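Local coordinates for DUF952 domain-containing protein (Caulobacter vibrioides, PDB 2O0Q) that is of unknown function but belongs to the DUF952 family and is possibly a distant relative of ADP-ribosyltransferase-like proteins, at residues Ser9-Trp13 / Val93-Asp98; Thr2-Lys6 / Ile34-Gly39; Lys17-Glu23 / Pro87-Ser91; Ala42-Ala47 / Val106-Gly110; Leu66-Lys71 / Pro82-Leu88. All blocks are in the same frame, centred on the assembly; numbering follows the deposited sequence.

Interaction 1: Ser9-Trp13 / Val93-Asp98; sequences SRAEW and VTREAD
The first turn of helix 10-19 sits beside strand 93-98, with the CA atoms of R10 and D98 8.2 Å apart and those of W13 and E96 9.9 Å apart, so side chains bridge the gap. S9, extended (phi/psi -71/157), is the N-cap and forms a capping box with E12: E12 N donates to S9 OG (3.1 Å) and S9 N to E12 OE1 (3.3 Å). R10, chi1 t with chi2 and chi3 both p, bends its guanidinium to the strand, where NH2 donates to D98 OD1 (2.7 Å) and makes a longer salt bridge to E96 OE1 (3.6 Å). One water joins R10 NH1 to E96 OE1. R10, E96 and D98 thus form a salt-bridge network at the surface, tying helix to edge strand. W13 (chi1 t) donates from NE1 to E96 OE2 (2.9 Å), while its CH2 packs on V93 CG2 (3.6 Å). W13 also lies on V57 and L59 of strand 56-62, the strand next to 93-98, and a classic beta bulge at T94 and R95 faces A60 there.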
# COMPACT_ATOMS: atom_id res chain seq x y z
N SER A 9 -0.47 8.78 -1.83
CA SER A 9 -1.18 9.97 -2.29
C SER A 9 -1.49 9.88 -3.78
O SER A 9 -0.83 9.15 -4.52
CB SER A 9 -0.33 11.22 -2.03
OG SER A 9 0.79 11.28 -2.90
N ARG A 10 -2.51 10.62 -4.20
CA ARG A 10 -2.89 10.65 -5.61
C ARG A 10 -1.71 11.16 -6.43
O ARG A 10 -1.43 10.67 -7.53
CB ARG A 10 -4.12 11.55 -5.80
CG ARG A 10 -4.40 11.99 -7.23
CD ARG A 10 -4.50 10.82 -8.20
NE ARG A 10 -5.58 9.90 -7.89
CZ ARG A 10 -5.93 8.87 -8.66
NH1 ARG A 10 -5.26 8.64 -9.79
NH2 ARG A 10 -6.93 8.07 -8.31
N ALA A 11 -1.00 12.14 -5.89
CA ALA A 11 0.16 12.70 -6.58
C ALA A 11 1.19 11.62 -6.87
O ALA A 11 1.70 11.50 -7.98
CB ALA A 11 0.79 13.81 -5.74
N GLU A 12 1.49 10.82 -5.85
CA GLU A 12 2.47 9.75 -6.02
C GLU A 12 2.02 8.69 -7.01
O GLU A 12 2.83 8.16 -7.77
CB GLU A 12 2.79 9.14 -4.65
CG GLU A 12 3.64 10.07 -3.79
CD GLU A 12 3.76 9.60 -2.35
OE1 GLU A 12 2.71 9.47 -1.69
OE2 GLU A 12 4.90 9.36 -1.89
N TRP A 13 0.72 8.38 -7.01
CA TRP A 13 0.21 7.38 -7.93
C TRP A 13 0.26 7.90 -9.37
O TRP A 13 0.65 7.18 -10.29
CB TRP A 13 -1.23 6.99 -7.55
CG TRP A 13 -1.82 5.90 -8.41
CD1 TRP A 13 -3.08 5.89 -8.95
CD2 TRP A 13 -1.20 4.68 -8.83
NE1 TRP A 13 -3.28 4.74 -9.67
CE2 TRP A 13 -2.14 3.98 -9.62
CE3 TRP A 13 0.06 4.11 -8.62
CZ2 TRP A 13 -1.86 2.73 -10.20
CZ3 TRP A 13 0.34 2.86 -9.20
CH2 TRP A 13 -0.62 2.19 -9.98
N VAL A 93 -0.64 -3.83 -10.41
CA VAL A 93 -1.75 -3.41 -9.58
C VAL A 93 -3.03 -4.01 -10.16
O VAL A 93 -3.36 -3.76 -11.31
CB VAL A 93 -1.90 -1.88 -9.54
CG1 VAL A 93 -3.18 -1.50 -8.83
CG2 VAL A 93 -0.71 -1.25 -8.85
N THR A 94 -3.74 -4.80 -9.35
CA THR A 94 -4.97 -5.43 -9.81
C THR A 94 -6.13 -4.43 -9.84
O THR A 94 -6.94 -4.44 -10.77
CB THR A 94 -5.34 -6.63 -8.92
OG1 THR A 94 -5.67 -6.18 -7.60
CG2 THR A 94 -4.17 -7.60 -8.83
N ARG A 95 -6.21 -3.57 -8.83
CA ARG A 95 -7.25 -2.55 -8.80
C ARG A 95 -6.91 -1.42 -7.83
O ARG A 95 -6.19 -1.62 -6.86
CB ARG A 95 -8.62 -3.15 -8.45
CG ARG A 95 -8.75 -3.71 -7.05
CD ARG A 95 -10.23 -3.90 -6.69
NE ARG A 95 -10.41 -4.71 -5.49
CZ ARG A 95 -10.34 -6.04 -5.47
NH1 ARG A 95 -10.09 -6.71 -6.59
NH2 ARG A 95 -10.50 -6.70 -4.33
N GLU A 96 -7.45 -0.24 -8.13
CA GLU A 96 -7.22 0.93 -7.30
C GLU A 96 -8.55 1.53 -6.87
O GLU A 96 -9.60 1.23 -7.45
CB GLU A 96 -6.41 1.98 -8.06
CG GLU A 96 -7.02 2.39 -9.39
CD GLU A 96 -6.27 3.55 -10.03
OE1 GLU A 96 -6.46 4.70 -9.58
OE2 GLU A 96 -5.48 3.31 -10.96
N ALA A 97 -8.49 2.40 -5.87
CA ALA A 97 -9.69 3.05 -5.35
C ALA A 97 -9.31 4.30 -4.59
O ALA A 97 -8.28 4.34 -3.91
CB ALA A 97 -10.44 2.10 -4.44
N ASP A 98 -10.13 5.34 -4.71
CA ASP A 98 -9.86 6.57 -3.98
C ASP A 98 -10.50 6.42 -2.61
O ASP A 98 -11.66 6.01 -2.50
CB ASP A 98 -10.45 7.77 -4.72
CG ASP A 98 -9.85 7.96 -6.10
OD1 ASP A 98 -8.62 7.80 -6.24
OD2 ASP A 98 -10.62 8.27 -7.03
O HOH W 1 -7.53 10.75 -6.19
O HOH W 2 -5.85 6.48 -11.56

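Interaction 2: Thr2-Lys6 / Ile34-Gly39; sequences TLIYK and IHLSAG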
# COMPACT_ATOMS: atom_id res chain seq x y z
N THR A 2 -3.17 -14.16 -2.76
CA THR A 2 -3.27 -13.21 -1.62
C THR A 2 -3.06 -11.78 -2.10
O THR A 2 -2.12 -11.49 -2.83
CB THR A 2 -2.20 -13.51 -0.54
OG1 THR A 2 -2.34 -14.86 -0.09
CG2 THR A 2 -2.35 -12.56 0.65
N LEU A 3 -3.96 -10.88 -1.69
CA LEU A 3 -3.83 -9.48 -2.06
C LEU A 3 -3.10 -8.72 -0.96
O LEU A 3 -3.32 -8.96 0.22
CB LEU A 3 -5.20 -8.83 -2.24
CG LEU A 3 -6.06 -9.14 -3.46
CD1 LEU A 3 -7.31 -8.28 -3.41
CD2 LEU A 3 -5.28 -8.86 -4.73
N ILE A 4 -2.21 -7.82 -1.36
CA ILE A 4 -1.52 -6.98 -0.40
C ILE A 4 -1.85 -5.56 -0.83
O ILE A 4 -2.26 -5.34 -1.98
CB ILE A 4 0.00 -7.23 -0.36
CG1 ILE A 4 0.60 -7.19 -1.76
CG2 ILE A 4 0.27 -8.58 0.32
CD1 ILE A 4 2.12 -7.32 -1.77
N TYR A 5 -1.70 -4.61 0.08
CA TYR A 5 -2.09 -3.25 -0.23
C TYR A 5 -1.06 -2.17 0.04
O TYR A 5 -0.26 -2.25 0.97
CB TYR A 5 -3.35 -2.89 0.55
CG TYR A 5 -4.50 -3.83 0.33
CD1 TYR A 5 -4.56 -5.07 0.97
CD2 TYR A 5 -5.53 -3.50 -0.55
CE1 TYR A 5 -5.62 -5.96 0.73
CE2 TYR A 5 -6.58 -4.36 -0.80
CZ TYR A 5 -6.63 -5.59 -0.15
OH TYR A 5 -7.68 -6.44 -0.41
N LYS A 6 -1.12 -1.14 -0.80
CA LYS A 6 -0.26 0.01 -0.67
C LYS A 6 -1.17 1.22 -0.60
O LYS A 6 -2.15 1.32 -1.36
CB LYS A 6 0.66 0.14 -1.90
CG LYS A 6 1.63 1.33 -1.81
CD LYS A 6 2.68 1.12 -0.72
CE LYS A 6 3.35 2.43 -0.30
NZ LYS A 6 4.37 2.22 0.78
N ILE A 34 9.45 -1.30 -0.40
CA ILE A 34 8.11 -0.73 -0.37
C ILE A 34 7.28 -1.41 0.71
O ILE A 34 7.14 -2.63 0.73
CB ILE A 34 7.41 -0.86 -1.73
CG1 ILE A 34 8.17 -0.03 -2.77
CG2 ILE A 34 5.97 -0.38 -1.63
CD1 ILE A 34 7.70 -0.23 -4.18
N HIS A 35 6.75 -0.59 1.61
CA HIS A 35 5.92 -1.07 2.70
C HIS A 35 4.51 -1.34 2.21
O HIS A 35 3.82 -0.42 1.77
CB HIS A 35 5.82 -0.03 3.82
CG HIS A 35 7.02 0.04 4.71
ND1 HIS A 35 8.18 0.70 4.35
CD2 HIS A 35 7.23 -0.42 5.97
CE1 HIS A 35 9.05 0.64 5.35
NE2 HIS A 35 8.49 -0.03 6.34
N LEU A 36 4.09 -2.60 2.28
CA LEU A 36 2.74 -2.98 1.89
C LEU A 36 2.11 -3.65 3.11
O LEU A 36 2.81 -3.94 4.08
CB LEU A 36 2.77 -3.94 0.69
CG LEU A 36 3.14 -3.20 -0.60
CD1 LEU A 36 4.44 -3.73 -1.14
CD2 LEU A 36 2.05 -3.37 -1.65
N SER A 37 0.80 -3.86 3.07
CA SER A 37 0.09 -4.48 4.19
C SER A 37 -0.85 -5.58 3.72
O SER A 37 -1.49 -5.45 2.67
CB SER A 37 -0.76 -3.45 4.94
OG SER A 37 0.00 -2.37 5.44
N ALA A 38 -0.94 -6.66 4.49
CA ALA A 38 -1.87 -7.72 4.16
C ALA A 38 -3.23 -7.13 4.52
O ALA A 38 -3.30 -6.13 5.24
CB ALA A 38 -1.60 -8.96 5.00
N GLY A 39 -4.31 -7.73 4.02
CA GLY A 39 -5.63 -7.21 4.31
C GLY A 39 -5.98 -7.00 5.78
O GLY A 39 -6.56 -5.98 6.14
O HOH W 3 -4.82 -9.85 2.15
O HOH W 4 -0.44 -0.72 3.27
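K6 reaches across the pair: with chi1 t, chi2 p and the rest of the chain extended, its CD packs on I34 CG2 (3.7 Å) and its NZ donates to H35 O (2.9 Å), while D28 supplies a salt bridge to the same ammonium. L36, whose chi2 of 116° lies between wells, sets CD2 against K6 CB (3.8 Å) and against CD1 of I4 (4.0 Å), which takes chi1 p. Y5 and S37 point to one face of the sheet, both with chi1 m; the tyrosine ring lies along the strand, CE1 3.8 Å from G39 CA. These strands are central neighbours in the antiparallel six-stranded sheet, and Y5 with S37 is a hydrogen-bonded pair: Y5 N to S37 O 2.7 Å, S37 N to Y5 O 2.9 Å. One water links Y5 O to S37 OG, each at 2.8 Å, and that hydroxyl also meets T45 of helix 39-49. A second water spans L3 O (2.6 Å) and G39 N (2.9 Å), where the strands part.

Interaction 3: Lys17-Glu23 / Pro87-Ser91; sequences KAQGRFE and PLLVS
This is a short antiparallel two-stranded ribbon, separate from the main sheet, formed where the chain leaves helix 10-19 and meets residues 87-91. G20 is the first residue to leave helical angles, with positive phi (93/-10), a conformation in which a CB would strike the preceding carbonyl; R21 and F22 then run extended. F22 and L88 form the hydrogen-bonded pair (CA-CA 5.0 Å), with F22 N to L88 O at 2.7 Å and L88 N to F22 O at 2.8 Å. R21 and L89 are the adjacent non-hydrogen-bonded pair (CA-CA 4.3 Å). V90 N adds a bond to G20 O (3.1 Å) as its chain turns into a 3-10 segment, and a water joins G20 O (2.9 Å) to S91 N (3.0 Å). V90, chi1 t, lays CG2 3.9 Å from K17 CA. R21 NH2 turns back to E23 OE2 in a 3.3 Å salt bridge. On the face that carries F22 and L88, F22 (chi1 t) packs on K6 and L8 of strand 3-9 and A16 of helix 10-19, while V90 touches W13.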
# COMPACT_ATOMS: atom_id res chain seq x y z
N LYS A 17 2.38 6.37 -12.48
CA LYS A 17 1.85 6.00 -13.78
C LYS A 17 2.62 6.66 -14.93
O LYS A 17 2.74 6.09 -16.01
CB LYS A 17 0.36 6.35 -13.87
CG LYS A 17 -0.51 5.52 -12.93
CD LYS A 17 -1.97 5.53 -13.34
CE LYS A 17 -2.58 6.91 -13.26
NZ LYS A 17 -4.00 6.89 -13.73
N ALA A 18 3.15 7.86 -14.67
CA ALA A 18 3.91 8.58 -15.68
C ALA A 18 5.28 7.96 -15.90
O ALA A 18 5.95 8.23 -16.90
CB ALA A 18 4.05 10.04 -15.27
N GLN A 19 5.70 7.11 -14.96
CA GLN A 19 7.00 6.45 -15.05
C GLN A 19 6.88 4.96 -15.38
O GLN A 19 7.86 4.33 -15.75
CB GLN A 19 7.77 6.63 -13.74
CG GLN A 19 8.03 8.08 -13.36
CD GLN A 19 8.91 8.80 -14.37
OE1 GLN A 19 8.98 10.04 -14.39
NE2 GLN A 19 9.62 8.04 -15.20
N GLY A 20 5.68 4.42 -15.25
CA GLY A 20 5.48 3.00 -15.53
C GLY A 20 5.62 2.13 -14.29
O GLY A 20 5.31 0.94 -14.32
N ARG A 21 6.09 2.73 -13.20
CA ARG A 21 6.25 1.99 -11.96
C ARG A 21 6.34 2.90 -10.74
O ARG A 21 6.70 4.07 -10.85
CB ARG A 21 7.50 1.09 -12.03
CG ARG A 21 8.86 1.78 -11.88
CD ARG A 21 9.21 2.68 -13.06
NE ARG A 21 10.60 3.17 -12.98
CZ ARG A 21 11.67 2.45 -13.31
NH1 ARG A 21 11.54 1.20 -13.76
NH2 ARG A 21 12.88 2.97 -13.19
N PHE A 22 5.97 2.36 -9.58
CA PHE A 22 6.02 3.10 -8.33
C PHE A 22 7.31 2.71 -7.63
O PHE A 22 7.51 1.54 -7.30
CB PHE A 22 4.81 2.74 -7.46
CG PHE A 22 4.82 3.38 -6.10
CD1 PHE A 22 4.91 4.76 -5.97
CD2 PHE A 22 4.72 2.60 -4.94
CE1 PHE A 22 4.91 5.36 -4.70
CE2 PHE A 22 4.72 3.19 -3.68
CZ PHE A 22 4.81 4.56 -3.56
N GLU A 23 8.19 3.68 -7.42
CA GLU A 23 9.47 3.39 -6.79
C GLU A 23 9.42 3.47 -5.28
O GLU A 23 10.38 3.10 -4.60
CB GLU A 23 10.54 4.33 -7.34
CG GLU A 23 10.63 4.28 -8.85
CD GLU A 23 11.82 5.03 -9.40
OE1 GLU A 23 11.99 6.22 -9.04
OE2 GLU A 23 12.58 4.43 -10.20
N PRO A 87 10.85 -1.70 -7.28
CA PRO A 87 9.68 -0.87 -7.56
C PRO A 87 8.47 -1.71 -7.97
O PRO A 87 8.62 -2.80 -8.51
CB PRO A 87 10.17 0.06 -8.68
CG PRO A 87 11.31 -0.71 -9.30
CD PRO A 87 11.99 -1.33 -8.12
N LEU A 88 7.28 -1.20 -7.67
CA LEU A 88 6.05 -1.90 -8.02
C LEU A 88 5.60 -1.45 -9.40
O LEU A 88 5.37 -0.27 -9.64
CB LEU A 88 4.95 -1.60 -7.00
CG LEU A 88 3.55 -2.15 -7.26
CD1 LEU A 88 3.56 -3.66 -7.13
CD2 LEU A 88 2.58 -1.53 -6.27
N LEU A 89 5.48 -2.40 -10.32
CA LEU A 89 5.05 -2.10 -11.67
C LEU A 89 3.60 -1.63 -11.67
O LEU A 89 2.78 -2.13 -10.90
CB LEU A 89 5.19 -3.34 -12.55
CG LEU A 89 6.37 -3.46 -13.51
CD1 LEU A 89 7.64 -2.87 -12.92
CD2 LEU A 89 6.55 -4.93 -13.86
N VAL A 90 3.29 -0.66 -12.51
CA VAL A 90 1.92 -0.16 -12.59
C VAL A 90 1.03 -1.32 -13.04
O VAL A 90 -0.12 -1.43 -12.60
CB VAL A 90 1.80 1.01 -13.60
CG1 VAL A 90 0.34 1.34 -13.86
CG2 VAL A 90 2.51 2.23 -13.04
N SER A 91 1.58 -2.19 -13.88
CA SER A 91 0.85 -3.35 -14.40
C SER A 91 0.60 -4.42 -13.34
O SER A 91 -0.20 -5.33 -13.54
CB SER A 91 1.61 -3.97 -15.57
OG SER A 91 2.87 -4.47 -15.17
O HOH W 5 3.94 -1.24 -15.56

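Interaction 4: Ala42-Ala47 / Val106-Gly110; sequences AQETAA and VPQLG
L109, with chi1 m and chi2 t, lays its isobutyl group over the small residues of helix 39-49: CD1 is 3.6 Å from A42 CB and CG is 4.1 Å from A46 CB. The 42-47 helical turn is regular, with A46 N to A42 O and A47 N to Q43 O both 2.9 Å, whereas 106-110 is irregular, extended from V106 through Q108 before L109 turns (-108/-14) toward the final helix. The two run in opposite directions, CA atoms pairing as Q43-L109 (5.9 Å), A46-P107 (6.0 Å) and A47-V106 (5.3 Å). P107 CB meets A46 CB at 4.1 Å, and V106 CG1, with chi1 t, sits 3.8 Å from A47 CB. Q43 (chi1 t, chi2 p) extends its amide alongside the loop backbone near P107 and L109. P107 also lies on F50 and L101. Alanines one turn apart let the loop come close, and in this alpha+beta fold it fills the groove between helix 39-49 and the antiparallel sheet, where A46 and L109 both touch I7 of strand 3-9.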
# COMPACT_ATOMS: atom_id res chain seq x y z
N ALA A 42 -4.06 -3.83 6.95
CA ALA A 42 -4.26 -2.60 6.19
C ALA A 42 -4.95 -1.44 6.91
O ALA A 42 -4.48 -0.31 6.84
CB ALA A 42 -5.02 -2.91 4.90
N GLN A 43 -6.06 -1.71 7.58
CA GLN A 43 -6.76 -0.64 8.28
C GLN A 43 -5.90 -0.01 9.37
O GLN A 43 -5.91 1.21 9.54
CB GLN A 43 -8.07 -1.16 8.87
CG GLN A 43 -8.95 -0.07 9.49
CD GLN A 43 -9.34 1.01 8.49
OE1 GLN A 43 -8.92 2.17 8.60
NE2 GLN A 43 -10.16 0.64 7.51
N GLU A 44 -5.15 -0.82 10.11
CA GLU A 44 -4.30 -0.29 11.17
C GLU A 44 -3.21 0.58 10.55
O GLU A 44 -2.85 1.62 11.10
CB GLU A 44 -3.67 -1.41 12.00
CG GLU A 44 -3.05 -0.89 13.31
CD GLU A 44 -2.52 -1.99 14.22
OE1 GLU A 44 -3.26 -2.97 14.48
OE2 GLU A 44 -1.37 -1.87 14.69
N THR A 45 -2.68 0.14 9.41
CA THR A 45 -1.64 0.91 8.72
C THR A 45 -2.21 2.27 8.32
O THR A 45 -1.55 3.31 8.47
CB THR A 45 -1.15 0.17 7.46
OG1 THR A 45 -0.49 -1.04 7.85
CG2 THR A 45 -0.16 1.03 6.66
N ALA A 46 -3.44 2.27 7.82
CA ALA A 46 -4.08 3.51 7.40
C ALA A 46 -4.26 4.44 8.60
O ALA A 46 -3.96 5.63 8.53
CB ALA A 46 -5.45 3.20 6.75
N ALA A 47 -4.73 3.89 9.71
CA ALA A 47 -4.97 4.68 10.92
C ALA A 47 -3.67 5.21 11.51
O ALA A 47 -3.64 6.28 12.10
CB ALA A 47 -5.69 3.83 11.95
N VAL A 106 -9.48 9.16 9.74
CA VAL A 106 -8.88 7.88 9.39
C VAL A 106 -9.45 7.37 8.06
O VAL A 106 -10.67 7.34 7.87
CB VAL A 106 -9.17 6.80 10.47
CG1 VAL A 106 -8.57 5.45 10.05
CG2 VAL A 106 -8.59 7.25 11.80
N PRO A 107 -8.57 6.98 7.13
CA PRO A 107 -9.02 6.47 5.82
C PRO A 107 -9.84 5.19 6.01
O PRO A 107 -9.43 4.29 6.75
CB PRO A 107 -7.70 6.21 5.09
CG PRO A 107 -6.75 7.22 5.72
CD PRO A 107 -7.10 7.10 7.18
N GLN A 108 -10.98 5.10 5.35
CA GLN A 108 -11.83 3.91 5.47
C GLN A 108 -11.45 2.85 4.44
O GLN A 108 -11.59 3.07 3.24
CB GLN A 108 -13.30 4.28 5.30
CG GLN A 108 -13.84 5.26 6.34
CD GLN A 108 -15.35 5.45 6.22
OE1 GLN A 108 -15.85 5.90 5.20
NE2 GLN A 108 -16.07 5.09 7.28
N LEU A 109 -10.99 1.69 4.91
CA LEU A 109 -10.61 0.61 4.00
C LEU A 109 -11.60 -0.55 4.02
O LEU A 109 -11.58 -1.41 3.15
CB LEU A 109 -9.22 0.06 4.35
CG LEU A 109 -8.01 0.98 4.37
CD1 LEU A 109 -6.76 0.12 4.20
CD2 LEU A 109 -8.09 2.00 3.27
N GLY A 110 -12.45 -0.56 5.04
CA GLY A 110 -13.43 -1.61 5.22
C GLY A 110 -14.08 -2.22 3.99
O GLY A 110 -13.84 -3.39 3.67

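Interaction 5: Leu66-Lys71 / Pro82-Leu88; sequences LGEDLK and PHLYRPL
A beta hairpin supplies this contact: strands 70-74 and 80-84 pair antiparallel. K71 and H83 are the hydrogen-bonded pair (CA-CA 5.1 Å), with K71 N to H83 O at 2.8 Å and H83 N to K71 O at 2.7 Å. L70 and L84 are the non-hydrogen-bonded pair (CA-CA 4.4 Å), and Y85 N to D69 O (2.8 Å) carries the ladder onward. A type I turn from G67 to L70 leads into the first strand. Y85 centres an inverse gamma turn at the exit of the second. K71, chi1 m and otherwise fully extended, lies over the Y85 ring (chi1 m), with NZ 4.0 Å from its centroid and 6° off the normal, a cation-pi contact. R86 (chi1 p, chi2 and chi3 t) donates from NH2 to L66 O (3.0 Å) and makes a long salt bridge from NE to D69 OD2 (3.6 Å); its NH2 also forms a salt bridge with E92. Among apolar groups, L70 CD2 meets P82 CB (3.7 Å) and L66 CD1 meets L84 CD1 (4.3 Å). Strand 70-74 is the sheet's outermost on this side, and 80-84 pairs on its other side with strand 34-38, P82 bonding to L36 and L84 to I34.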
# COMPACT_ATOMS: atom_id res chain seq x y z
N LEU A 66 4.36 -11.60 -7.64
CA LEU A 66 5.43 -10.63 -7.44
C LEU A 66 6.81 -11.27 -7.49
O LEU A 66 7.78 -10.63 -7.90
CB LEU A 66 5.25 -9.89 -6.12
CG LEU A 66 4.14 -8.84 -6.16
CD1 LEU A 66 4.06 -8.10 -4.83
CD2 LEU A 66 4.44 -7.86 -7.29
N GLY A 67 6.91 -12.52 -7.08
CA GLY A 67 8.20 -13.19 -7.12
C GLY A 67 9.00 -13.13 -5.83
O GLY A 67 8.49 -12.79 -4.77
N GLU A 68 10.29 -13.46 -5.95
CA GLU A 68 11.19 -13.49 -4.81
C GLU A 68 11.49 -12.14 -4.16
O GLU A 68 11.91 -12.10 -3.00
CB GLU A 68 12.51 -14.16 -5.20
CG GLU A 68 13.26 -13.46 -6.32
CD GLU A 68 14.61 -14.09 -6.60
OE1 GLU A 68 14.66 -15.32 -6.84
OE2 GLU A 68 15.63 -13.36 -6.59
N ASP A 69 11.31 -11.05 -4.90
CA ASP A 69 11.59 -9.74 -4.33
C ASP A 69 10.59 -9.33 -3.26
O ASP A 69 10.77 -8.31 -2.59
CB ASP A 69 11.68 -8.67 -5.42
CG ASP A 69 12.96 -8.78 -6.23
OD1 ASP A 69 14.04 -8.93 -5.62
OD2 ASP A 69 12.90 -8.69 -7.48
N LEU A 70 9.52 -10.11 -3.11
CA LEU A 70 8.52 -9.83 -2.09
C LEU A 70 8.92 -10.66 -0.88
O LEU A 70 8.95 -11.89 -0.94
CB LEU A 70 7.12 -10.26 -2.54
CG LEU A 70 5.91 -9.70 -1.78
CD1 LEU A 70 4.80 -10.74 -1.81
CD2 LEU A 70 6.25 -9.35 -0.34
N LYS A 71 9.24 -9.99 0.22
CA LYS A 71 9.64 -10.69 1.43
C LYS A 71 8.61 -10.42 2.52
O LYS A 71 8.17 -9.28 2.69
CB LYS A 71 11.01 -10.21 1.90
CG LYS A 71 12.13 -10.34 0.88
CD LYS A 71 13.44 -9.81 1.45
CE LYS A 71 14.57 -9.85 0.43
NZ LYS A 71 15.82 -9.22 0.95
N PRO A 82 4.30 -7.68 4.17
CA PRO A 82 4.89 -7.87 2.85
C PRO A 82 5.74 -6.66 2.49
O PRO A 82 5.25 -5.53 2.47
CB PRO A 82 3.66 -8.01 1.95
CG PRO A 82 2.65 -7.14 2.61
CD PRO A 82 2.85 -7.42 4.09
N HIS A 83 7.02 -6.91 2.22
CA HIS A 83 7.99 -5.88 1.85
C HIS A 83 8.52 -6.18 0.44
O HIS A 83 9.11 -7.24 0.22
CB HIS A 83 9.16 -5.86 2.85
CG HIS A 83 8.78 -5.47 4.25
ND1 HIS A 83 7.61 -4.80 4.55
CD2 HIS A 83 9.46 -5.58 5.41
CE1 HIS A 83 7.60 -4.51 5.84
NE2 HIS A 83 8.71 -4.97 6.39
N LEU A 84 8.32 -5.25 -0.49
CA LEU A 84 8.77 -5.45 -1.87
C LEU A 84 10.09 -4.74 -2.12
O LEU A 84 10.16 -3.51 -2.14
CB LEU A 84 7.71 -4.95 -2.86
CG LEU A 84 8.02 -5.20 -4.35
CD1 LEU A 84 8.13 -6.70 -4.60
CD2 LEU A 84 6.92 -4.59 -5.21
N TYR A 85 11.15 -5.52 -2.32
CA TYR A 85 12.48 -4.98 -2.54
C TYR A 85 12.77 -4.65 -3.99
O TYR A 85 13.79 -5.08 -4.55
CB TYR A 85 13.52 -5.95 -1.98
CG TYR A 85 13.56 -5.98 -0.47
CD1 TYR A 85 12.52 -6.53 0.27
CD2 TYR A 85 14.62 -5.39 0.22
CE1 TYR A 85 12.53 -6.49 1.68
CE2 TYR A 85 14.65 -5.35 1.61
CZ TYR A 85 13.61 -5.90 2.33
OH TYR A 85 13.66 -5.85 3.70
N ARG A 86 11.87 -3.88 -4.59
CA ARG A 86 11.99 -3.43 -5.98
C ARG A 86 10.77 -2.57 -6.26
O ARG A 86 9.77 -2.66 -5.56
CB ARG A 86 12.01 -4.62 -6.95
CG ARG A 86 10.70 -5.41 -7.04
CD ARG A 86 10.78 -6.41 -8.20
NE ARG A 86 9.63 -7.30 -8.31
CZ ARG A 86 8.41 -6.93 -8.72
NH1 ARG A 86 8.17 -5.67 -9.06
NH2 ARG A 86 7.45 -7.83 -8.80
N PRO A 87 10.85 -1.70 -7.28
CA PRO A 87 9.68 -0.87 -7.56
C PRO A 87 8.47 -1.71 -7.97
O PRO A 87 8.62 -2.80 -8.51
CB PRO A 87 10.17 0.06 -8.68
CG PRO A 87 11.31 -0.71 -9.30
CD PRO A 87 11.99 -1.33 -8.12
N LEU A 88 7.28 -1.20 -7.67
CA LEU A 88 6.05 -1.90 -8.02
C LEU A 88 5.60 -1.45 -9.40
O LEU A 88 5.37 -0.27 -9.64
CB LEU A 88 4.95 -1.60 -7.00
CG LEU A 88 3.55 -2.15 -7.26
CD1 LEU A 88 3.56 -3.66 -7.13
CD2 LEU A 88 2.58 -1.53 -6.27

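How the interactions relate
From the N terminus, strand 3-9 pairs with 34-39 in interaction 2, closing the first loop; helix 10-19 starts both interaction 1 and interaction 3, each crossing that loop. Interaction 3 nests inside the larger loop of interaction 1, and W13 touches V90 between them. Interaction 5 also nests inside interaction 1, and ends on the same stretch as interaction 3, sharing P87 and L88. Its strand 80-84 bonds directly to I34 and L36 of interaction 2. Interaction 4 opens after interaction 2, meeting it at S37 and T45, encloses interaction 5 and crosses interactions 1 and 3. It brings the C-terminal loop to helix 39-49, with its centre about 23 Å from that of interaction 3.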